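Isoflavone reductase (Medicago sativa, PDB 2GAS) reduces achiral isoflavones to chiral isoflavanones with NADPH, a late step in making the pterocarpan phytoalexin medicarpin in alfalfa. Local coordinates at residues A[193-204]-A[287-297]; A[145-153]-A[207-215]. All blocks are in the same frame, centred on the assembly; numbering follows the deposited sequence.

Contact 1 (193-204 with 287-297) and contact 2 (145-153 with 207-215) lie with their centres about 11 Å apart in the NmrA-type, Rossmann-related fold. Their segments alternate along the chain: strand 148-151, helix 191-202, strand 210-213, then helix 287-290. Contact 2 pairs two strands of a three-stranded parallel sheet; the third strand, 284-286, leads directly into helix 287-290 of contact 1. The two contacts touch: Ala287 probably hydrogen-bonds to His213 and Ala201 to Thr207, while Ala287 packs on Ile214. Helix 191-202 lies between the 287-297 chain and helix 15-25, meets strands 79-82 and 107-109 of the five-stranded sheet, and carries Asp193, whose side chain is about 10 Å from that of Ile14 in the probable NADP(+) site.

Contact 1: A[193-204]-A[287-297]; sequences DVGTFTIRAAND and ASEAYPDVTYT
Phe197, Arg200 and Tyr291 each hold CG anti to their own carbonyl carbon, beside the backbone N (chi1 -39° in Tyr291), and in this way bring two rings and a guanidinium together between helix 191-202 and the chain 287-297. The Tyr291 ring is sandwiched. Arg200 CB sits over the centre of one face, 4.2 Å from the ring centroid, in a CH-pi contact, and Ala290 CB covers the opposite face. The arginine chain then bends at chi2 and chi3, which brings the guanidinium past the ring so that Tyr291 CD1 lies over one guanidinium face, near its rim, the two planes 58° apart. From there NH2 forms a salt bridge with Asp293, 2.6 Å to OD2 on its syn lone pair and almost in the guanidinium plane; the second bond, to OD1, is weak. At the far end of the tyrosine, OH donates to Asp204 OD2 at 2.6 Å, using the anti lone pair, with ring and carboxylate planes nearly perpendicular. The other oxygen of Asp204 takes the backbone N-H of Asn206, so the carboxylate is held at both ends. Phe197 fills the middle: its CZ meets Val294 CG1 at 3.4 Å, its CD2 lies 4.1 Å from Ala287 CB, and Tyr291 CD2 comes to its edge. Near the start of the helix segment, Asp193 OD1 accepts the Thr297 N-H on its syn lone pair at 2.7 Å, nearly straight at 164°. One water links this oxygen to Thr297 O, and another links OD2 to Thr295 O and Thr297 OG1. The arrangement is a helix-to-loop packing of the NmrA-type, Rossmann-related fold, in which the chain leaving the last strand of the three-stranded sheet is clamped to helix 191-202.

Contact 2: A[145-153]-A[207-215]; sequences VPYTYLCCH and TLNKAVHIR
Tyr149, Cys151, Val212 and Ile214 carry the backbone ladder between strands 148-151 and 210-213, whose axes run 4.6 Å apart and 19° from parallel. Tyr149 N donates to Lys210 O and its own O accepts from Val212 N; Cys151 repeats the step, its N donating to Val212 O at 2.9 Å and its O accepting from Ile214 N. Beyond the strand ends, water bridges Cys152 O and Ile214 O. At the other end the type II turn 207-210 adds a side-chain bond, Thr148 OG1 donating to Thr207 O at 2.9 Å from well above the carbonyl plane, and a weak bond from Asn209 N to Tyr147 O. Ring contacts gather at this turn. With CG between its backbone N and carbonyl carbon (chi1 62°), the Tyr147 ring lies across Asn209, whose CA stands 3.5 Å from the ring centroid in a CH-pi contact. Tyr149 OH covers the opposite ring face and hydrogen-bonds to Glu141 of helix 126-143. Replacing Tyr147 by an alanine would probably uncover Asn209 CA and open a gap between the turn and the Tyr149 hydroxyl. Farther along, Cys151 CB lies 4.0 Å from His213 ND1; that nitrogen and His153 NE2 both bond to Tyr277 OH, and His213 NE2 bonds to Asp284. Among apolar contacts, Thr148 CG2 meets Val212 CG2 at 3.7 Å and Leu150 CD2 lies 4.1 Å from Val212 CB, while on the other face Tyr149 CB packs on Ala211 CB. The chemistry is therefore two-sided: one face is mostly aliphatic between Leu150 and Val212, with the Thr148 hydroxyl tied to the turn, whereas the other carries hydrogen-bonded His213, and Tyr149 and Cys151, which touch Arg137, a residue that by similarity binds NADP(+).

Contact 1: A[193-204]-A[287-297]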
loop_
_atom_site.group_PDB
_atom_site.type_symbol
_atom_site.label_atom_id
_atom_site.label_comp_id
_atom_site.label_asym_id
_atom_site.label_seq_id
_atom_site.Cartn_x
_atom_site.Cartn_y
_atom_site.Cartn_z
ATOM N N ASP A 193 -1.622 -0.475 10.255
ATOM C CA ASP A 193 -0.890 0.771 10.433
ATOM C C ASP A 193 -0.925 1.639 9.181
ATOM O O ASP A 193 -0.924 2.864 9.275
ATOM C CB ASP A 193 0.554 0.486 10.852
ATOM C CG ASP A 193 0.666 0.057 12.309
ATOM O OD1 ASP A 193 1.763 -0.381 12.712
ATOM O OD2 ASP A 193 -0.341 0.161 13.054
ATOM N N VAL A 194 -0.945 1.017 8.006
ATOM C CA VAL A 194 -1.030 1.808 6.789
ATOM C C VAL A 194 -2.370 2.543 6.827
ATOM O O VAL A 194 -2.468 3.696 6.404
ATOM C CB VAL A 194 -0.926 0.925 5.533
ATOM C CG1 VAL A 194 -1.287 1.729 4.284
ATOM C CG2 VAL A 194 0.503 0.406 5.410
ATOM N N GLY A 195 -3.401 1.885 7.350
ATOM C CA GLY A 195 -4.690 2.548 7.445
ATOM C C GLY A 195 -4.567 3.775 8.334
ATOM O O GLY A 195 -5.007 4.875 7.998
ATOM N N THR A 196 -3.941 3.592 9.487
ATOM C CA THR A 196 -3.770 4.694 10.419
ATOM C C THR A 196 -3.006 5.874 9.829
ATOM O O THR A 196 -3.445 7.019 9.943
ATOM C CB THR A 196 -3.084 4.196 11.692
ATOM O OG1 THR A 196 -3.885 3.151 12.263
ATOM C CG2 THR A 196 -2.935 5.328 12.703
ATOM N N PHE A 197 -1.872 5.603 9.188
ATOM C CA PHE A 197 -1.079 6.671 8.592
ATOM C C PHE A 197 -1.769 7.337 7.406
ATOM O O PHE A 197 -1.582 8.527 7.155
ATOM C CB PHE A 197 0.290 6.140 8.158
ATOM C CG PHE A 197 1.248 5.953 9.299
ATOM C CD1 PHE A 197 1.604 4.681 9.728
ATOM C CD2 PHE A 197 1.784 7.059 9.952
ATOM C CE1 PHE A 197 2.479 4.513 10.792
ATOM C CE2 PHE A 197 2.661 6.903 11.017
ATOM C CZ PHE A 197 3.009 5.630 11.438
ATOM N N THR A 198 -2.564 6.573 6.666
ATOM C CA THR A 198 -3.264 7.142 5.523
ATOM C C THR A 198 -4.268 8.183 6.001
ATOM O O THR A 198 -4.391 9.257 5.411
ATOM C CB THR A 198 -4.004 6.054 4.721
ATOM O OG1 THR A 198 -3.052 5.118 4.205
ATOM C CG2 THR A 198 -4.771 6.665 3.557
ATOM N N ILE A 199 -4.979 7.870 7.080
ATOM C CA ILE A 199 -5.968 8.798 7.609
ATOM C C ILE A 199 -5.277 9.985 8.282
ATOM O O ILE A 199 -5.761 11.111 8.203
ATOM C CB ILE A 199 -6.941 8.080 8.584
ATOM C CG1 ILE A 199 -7.863 7.132 7.802
ATOM C CG2 ILE A 199 -7.804 9.104 9.317
ATOM C CD1 ILE A 199 -7.162 6.070 7.011
ATOM N N ARG A 200 -4.137 9.746 8.929
ATOM C CA ARG A 200 -3.398 10.845 9.546
ATOM C C ARG A 200 -3.023 11.827 8.441
ATOM O O ARG A 200 -3.146 13.038 8.603
ATOM C CB ARG A 200 -2.125 10.336 10.229
ATOM C CG ARG A 200 -2.331 9.805 11.632
ATOM C CD ARG A 200 -2.708 10.930 12.590
ATOM N NE ARG A 200 -1.627 11.269 13.511
ATOM C CZ ARG A 200 -1.090 12.480 13.610
ATOM N NH1 ARG A 200 -1.533 13.466 12.842
ATOM N NH2 ARG A 200 -0.117 12.709 14.479
ATOM N N ALA A 201 -2.574 11.290 7.309
ATOM C CA ALA A 201 -2.191 12.115 6.171
ATOM C C ALA A 201 -3.413 12.834 5.597
ATOM O O ALA A 201 -3.340 14.007 5.237
ATOM C CB ALA A 201 -1.526 11.243 5.087
ATOM N N ALA A 202 -4.539 12.130 5.531
ATOM C CA ALA A 202 -5.761 12.715 4.986
ATOM C C ALA A 202 -6.194 13.946 5.775
ATOM O O ALA A 202 -6.625 14.942 5.195
ATOM C CB ALA A 202 -6.874 11.677 4.986
ATOM N N ASN A 203 -6.060 13.875 7.097
ATOM C CA ASN A 203 -6.452 14.968 7.982
ATOM C C ASN A 203 -5.369 16.023 8.199
ATOM O O ASN A 203 -5.590 17.002 8.915
ATOM C CB ASN A 203 -6.886 14.409 9.343
ATOM C CG ASN A 203 -8.187 13.640 9.268
ATOM O OD1 ASN A 203 -9.161 14.111 8.683
ATOM N ND2 ASN A 203 -8.217 12.453 9.870
ATOM N N ASP A 204 -4.211 15.825 7.579
ATOM C CA ASP A 204 -3.087 16.747 7.713
ATOM C C ASP A 204 -2.974 17.676 6.506
ATOM O O ASP A 204 -2.598 17.249 5.418
ATOM C CB ASP A 204 -1.794 15.942 7.888
ATOM C CG ASP A 204 -0.552 16.817 7.953
ATOM O OD1 ASP A 204 -0.680 18.047 8.140
ATOM O OD2 ASP A 204 0.561 16.268 7.831
ATOM N N ALA A 287 6.613 10.194 7.156
ATOM C CA ALA A 287 5.624 9.860 8.178
ATOM C C ALA A 287 6.167 9.749 9.599
ATOM O O ALA A 287 5.542 10.243 10.532
ATOM C CB ALA A 287 4.902 8.582 7.803
ATOM N N SER A 288 7.317 9.107 9.773
ATOM C CA SER A 288 7.880 8.957 11.110
ATOM C C SER A 288 8.225 10.305 11.752
ATOM O O SER A 288 8.252 10.424 12.977
ATOM C CB SER A 288 9.127 8.061 11.066
ATOM O OG SER A 288 10.131 8.621 10.241
ATOM N N GLU A 289 8.483 11.318 10.929
ATOM C CA GLU A 289 8.827 12.648 11.434
ATOM C C GLU A 289 7.595 13.517 11.649
ATOM O O GLU A 289 7.528 14.302 12.599
ATOM C CB GLU A 289 9.769 13.360 10.460
ATOM C CG GLU A 289 11.085 12.646 10.217
ATOM C CD GLU A 289 11.933 12.548 11.472
ATOM O OE1 GLU A 289 12.251 13.606 12.058
ATOM O OE2 GLU A 289 12.283 11.415 11.867
ATOM N N ALA A 290 6.617 13.376 10.759
ATOM C CA ALA A 290 5.397 14.165 10.845
ATOM C C ALA A 290 4.413 13.637 11.875
ATOM O O ALA A 290 3.695 14.413 12.510
ATOM C CB ALA A 290 4.719 14.221 9.477
ATOM N N TYR A 291 4.381 12.320 12.041
ATOM C CA TYR A 291 3.446 11.697 12.967
ATOM C C TYR A 291 4.148 10.744 13.935
ATOM O O TYR A 291 3.806 9.560 14.007
ATOM C CB TYR A 291 2.391 10.928 12.168
ATOM C CG TYR A 291 1.944 11.647 10.910
ATOM C CD1 TYR A 291 1.326 12.898 10.982
ATOM C CD2 TYR A 291 2.152 11.086 9.648
ATOM C CE1 TYR A 291 0.926 13.574 9.833
ATOM C CE2 TYR A 291 1.752 11.759 8.484
ATOM C CZ TYR A 291 1.142 13.002 8.591
ATOM O OH TYR A 291 0.747 13.688 7.465
ATOM N N PRO A 292 5.116 11.254 14.716
ATOM C CA PRO A 292 5.858 10.424 15.676
ATOM C C PRO A 292 5.009 9.808 16.787
ATOM O O PRO A 292 5.425 8.847 17.435
ATOM C CB PRO A 292 6.906 11.391 16.217
ATOM C CG PRO A 292 6.176 12.700 16.203
ATOM C CD PRO A 292 5.501 12.671 14.845
ATOM N N ASP A 293 3.816 10.351 16.994
ATOM C CA ASP A 293 2.917 9.855 18.030
ATOM C C ASP A 293 2.233 8.537 17.674
ATOM O O ASP A 293 1.696 7.861 18.549
ATOM C CB ASP A 293 1.852 10.904 18.317
ATOM C CG ASP A 293 1.053 11.251 17.086
ATOM O OD1 ASP A 293 -0.126 10.859 17.008
ATOM O OD2 ASP A 293 1.615 11.902 16.186
ATOM N N VAL A 294 2.229 8.170 16.396
ATOM C CA VAL A 294 1.588 6.921 16.004
ATOM C C VAL A 294 2.419 5.729 16.480
ATOM O O VAL A 294 3.571 5.570 16.079
ATOM C CB VAL A 294 1.396 6.845 14.472
ATOM C CG1 VAL A 294 0.808 5.493 14.083
ATOM C CG2 VAL A 294 0.476 7.968 14.017
ATOM N N THR A 295 1.842 4.904 17.351
ATOM C CA THR A 295 2.551 3.738 17.871
ATOM C C THR A 295 2.378 2.560 16.920
ATOM O O THR A 295 1.388 1.833 16.979
ATOM C CB THR A 295 2.035 3.333 19.262
ATOM O OG1 THR A 295 1.975 4.489 20.107
ATOM C CG2 THR A 295 2.976 2.315 19.897
ATOM N N TYR A 296 3.362 2.361 16.054
ATOM C CA TYR A 296 3.288 1.293 15.068
ATOM C C TYR A 296 3.717 -0.082 15.563
ATOM O O TYR A 296 4.498 -0.205 16.509
ATOM C CB TYR A 296 4.123 1.667 13.839
ATOM C CG TYR A 296 5.599 1.875 14.113
ATOM C CD1 TYR A 296 6.097 3.122 14.499
ATOM C CD2 TYR A 296 6.502 0.825 13.968
ATOM C CE1 TYR A 296 7.460 3.313 14.730
ATOM C CE2 TYR A 296 7.861 1.005 14.199
ATOM C CZ TYR A 296 8.334 2.248 14.577
ATOM O OH TYR A 296 9.677 2.419 14.789
ATOM N N THR A 297 3.186 -1.112 14.914
ATOM C CA THR A 297 3.525 -2.494 15.230
ATOM C C THR A 297 4.903 -2.756 14.628
ATOM O O THR A 297 5.132 -2.493 13.448
ATOM C CB THR A 297 2.505 -3.473 14.610
ATOM O OG1 THR A 297 1.233 -3.306 15.249
ATOM C CG2 THR A 297 2.972 -4.911 14.781
HETATM O O HOH W 1 3.759 -1.527 11.290
HETATM O O HOH W 2 -0.047 -0.642 15.583
#

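Contact 2: A[145-153]-A[207-215]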
loop_
_atom_site.group_PDB
_atom_site.type_symbol
_atom_site.label_atom_id
_atom_site.label_comp_id
_atom_site.label_asym_id
_atom_site.label_seq_id
_atom_site.Cartn_x
_atom_site.Cartn_y
_atom_site.Cartn_z
ATOM N N VAL A 145 -5.640 18.286 -9.547
ATOM C CA VAL A 145 -6.404 17.650 -8.481
ATOM C C VAL A 145 -5.485 17.624 -7.261
ATOM O O VAL A 145 -4.358 17.136 -7.349
ATOM C CB VAL A 145 -6.790 16.198 -8.860
ATOM C CG1 VAL A 145 -7.485 15.515 -7.688
ATOM C CG2 VAL A 145 -7.699 16.205 -10.084
ATOM N N PRO A 146 -5.937 18.178 -6.118
ATOM C CA PRO A 146 -5.100 18.178 -4.910
ATOM C C PRO A 146 -4.855 16.716 -4.554
ATOM O O PRO A 146 -5.799 15.925 -4.486
ATOM C CB PRO A 146 -5.965 18.910 -3.886
ATOM C CG PRO A 146 -7.359 18.557 -4.319
ATOM C CD PRO A 146 -7.290 18.682 -5.825
ATOM N N TYR A 147 -3.598 16.360 -4.317
ATOM C CA TYR A 147 -3.259 14.966 -4.061
ATOM C C TYR A 147 -2.317 14.650 -2.907
ATOM O O TYR A 147 -1.695 15.525 -2.317
ATOM C CB TYR A 147 -2.618 14.380 -5.323
ATOM C CG TYR A 147 -1.319 15.075 -5.705
ATOM C CD1 TYR A 147 -1.319 16.185 -6.548
ATOM C CD2 TYR A 147 -0.090 14.637 -5.196
ATOM C CE1 TYR A 147 -0.133 16.842 -6.882
ATOM C CE2 TYR A 147 1.106 15.295 -5.521
ATOM C CZ TYR A 147 1.070 16.394 -6.368
ATOM O OH TYR A 147 2.234 17.048 -6.710
ATOM N N THR A 148 -2.245 13.358 -2.600
ATOM C CA THR A 148 -1.310 12.821 -1.617
ATOM C C THR A 148 -1.009 11.405 -2.096
ATOM O O THR A 148 -1.925 10.619 -2.350
ATOM C CB THR A 148 -1.872 12.757 -0.186
ATOM O OG1 THR A 148 -2.132 14.084 0.288
ATOM C CG2 THR A 148 -0.842 12.096 0.750
ATOM N N TYR A 149 0.273 11.101 -2.261
ATOM C CA TYR A 149 0.705 9.777 -2.704
ATOM C C TYR A 149 1.196 9.057 -1.459
ATOM O O TYR A 149 2.205 9.444 -0.876
ATOM C CB TYR A 149 1.848 9.899 -3.714
ATOM C CG TYR A 149 1.520 10.745 -4.924
ATOM C CD1 TYR A 149 2.500 11.528 -5.526
ATOM C CD2 TYR A 149 0.237 10.745 -5.479
ATOM C CE1 TYR A 149 2.214 12.296 -6.658
ATOM C CE2 TYR A 149 -0.056 11.507 -6.609
ATOM C CZ TYR A 149 0.936 12.274 -7.189
ATOM O OH TYR A 149 0.645 13.023 -8.308
ATOM N N LEU A 150 0.478 8.016 -1.052
ATOM C CA LEU A 150 0.833 7.274 0.157
ATOM C C LEU A 150 1.776 6.129 -0.207
ATOM O O LEU A 150 1.356 5.099 -0.721
ATOM C CB LEU A 150 -0.441 6.749 0.827
ATOM C CG LEU A 150 -0.426 6.331 2.307
ATOM C CD1 LEU A 150 0.538 5.168 2.519
ATOM C CD2 LEU A 150 -0.034 7.512 3.172
ATOM N N CYS A 151 3.062 6.334 0.051
ATOM C CA CYS A 151 4.084 5.342 -0.265
ATOM C C CYS A 151 4.462 4.602 1.013
ATOM O O CYS A 151 5.349 5.028 1.757
ATOM C CB CYS A 151 5.298 6.049 -0.871
ATOM S SG CYS A 151 4.852 7.100 -2.288
ATOM N N CYS A 152 3.775 3.489 1.257
ATOM C CA CYS A 152 3.989 2.697 2.469
ATOM C C CYS A 152 4.984 1.562 2.313
ATOM O O CYS A 152 5.228 0.811 3.257
ATOM C CB CYS A 152 2.657 2.128 2.958
ATOM S SG CYS A 152 1.845 1.046 1.753
ATOM N N HIS A 153 5.542 1.422 1.118
ATOM C CA HIS A 153 6.508 0.375 0.856
ATOM C C HIS A 153 6.020 -1.051 1.119
ATOM O O HIS A 153 4.942 -1.418 0.656
ATOM C CB HIS A 153 7.810 0.702 1.596
ATOM C CG HIS A 153 8.526 1.876 1.003
ATOM N ND1 HIS A 153 9.124 1.822 -0.237
ATOM C CD2 HIS A 153 8.621 3.164 1.409
ATOM C CE1 HIS A 153 9.550 3.027 -0.573
ATOM N NE2 HIS A 153 9.256 3.860 0.409
ATOM N N THR A 207 0.040 17.678 3.868
ATOM C CA THR A 207 0.307 16.672 2.843
ATOM C C THR A 207 -0.238 17.061 1.475
ATOM O O THR A 207 -0.219 16.253 0.548
ATOM C CB THR A 207 -0.285 15.294 3.216
ATOM O OG1 THR A 207 -1.710 15.391 3.282
ATOM C CG2 THR A 207 0.261 14.818 4.552
ATOM N N LEU A 208 -0.712 18.297 1.344
ATOM C CA LEU A 208 -1.243 18.780 0.070
ATOM C C LEU A 208 -0.204 18.674 -1.042
ATOM O O LEU A 208 0.883 19.253 -0.945
ATOM C CB LEU A 208 -1.682 20.239 0.188
ATOM C CG LEU A 208 -2.097 20.862 -1.152
ATOM C CD1 LEU A 208 -3.404 20.236 -1.615
ATOM C CD2 LEU A 208 -2.240 22.361 -1.009
ATOM N N ASN A 209 -0.551 17.947 -2.101
ATOM C CA ASN A 209 0.333 17.758 -3.251
ATOM C C ASN A 209 1.712 17.260 -2.831
ATOM O O ASN A 209 2.740 17.710 -3.344
ATOM C CB ASN A 209 0.462 19.066 -4.048
ATOM C CG ASN A 209 -0.826 19.446 -4.768
ATOM O OD1 ASN A 209 -0.889 20.468 -5.457
ATOM N ND2 ASN A 209 -1.854 18.627 -4.617
ATOM N N LYS A 210 1.718 16.325 -1.885
ATOM C CA LYS A 210 2.949 15.735 -1.369
ATOM C C LYS A 210 2.861 14.213 -1.377
ATOM O O LYS A 210 1.767 13.639 -1.386
ATOM C CB LYS A 210 3.184 16.174 0.081
ATOM C CG LYS A 210 3.479 17.652 0.299
ATOM C CD LYS A 210 4.965 17.936 0.201
ATOM C CE LYS A 210 5.325 19.255 0.866
ATOM N NZ LYS A 210 4.569 20.392 0.277
ATOM N N ALA A 211 4.024 13.573 -1.378
ATOM C CA ALA A 211 4.103 12.124 -1.297
ATOM C C ALA A 211 4.463 11.889 0.171
ATOM O O ALA A 211 5.374 12.534 0.697
ATOM C CB ALA A 211 5.211 11.590 -2.200
ATOM N N VAL A 212 3.730 11.004 0.839
ATOM C CA VAL A 212 3.993 10.688 2.247
ATOM C C VAL A 212 4.684 9.331 2.267
ATOM O O VAL A 212 4.158 8.349 1.743
ATOM C CB VAL A 212 2.682 10.634 3.063
ATOM C CG1 VAL A 212 2.963 10.197 4.498
ATOM C CG2 VAL A 212 2.027 12.000 3.062
ATOM N N HIS A 213 5.866 9.282 2.874
ATOM C CA HIS A 213 6.661 8.061 2.918
ATOM C C HIS A 213 6.672 7.399 4.280
ATOM O O HIS A 213 6.931 8.051 5.292
ATOM C CB HIS A 213 8.096 8.392 2.517
ATOM C CG HIS A 213 8.187 9.175 1.248
ATOM N ND1 HIS A 213 8.324 8.576 0.013
ATOM C CD2 HIS A 213 8.078 10.504 1.014
ATOM C CE1 HIS A 213 8.292 9.505 -0.926
ATOM N NE2 HIS A 213 8.143 10.682 -0.347
ATOM N N ILE A 214 6.402 6.099 4.298
ATOM C CA ILE A 214 6.407 5.355 5.547
ATOM C C ILE A 214 7.681 4.516 5.642
ATOM O O ILE A 214 7.816 3.494 4.972
ATOM C CB ILE A 214 5.189 4.399 5.653
ATOM C CG1 ILE A 214 3.892 5.142 5.321
ATOM C CG2 ILE A 214 5.125 3.793 7.057
ATOM C CD1 ILE A 214 3.498 6.183 6.320
ATOM N N ARG A 215 8.634 4.983 6.440
ATOM C CA ARG A 215 9.882 4.262 6.685
ATOM C C ARG A 215 10.023 4.363 8.202
ATOM O O ARG A 215 10.631 5.302 8.707
ATOM C CB ARG A 215 11.084 4.939 6.009
ATOM C CG ARG A 215 11.328 4.549 4.551
ATOM C CD ARG A 215 10.824 5.601 3.579
ATOM N NE ARG A 215 11.468 6.908 3.739
ATOM C CZ ARG A 215 12.580 7.300 3.115
ATOM N NH1 ARG A 215 13.210 6.490 2.273
ATOM N NH2 ARG A 215 13.042 8.529 3.305
HETATM O O HOH W 3 6.956 0.973 5.473
#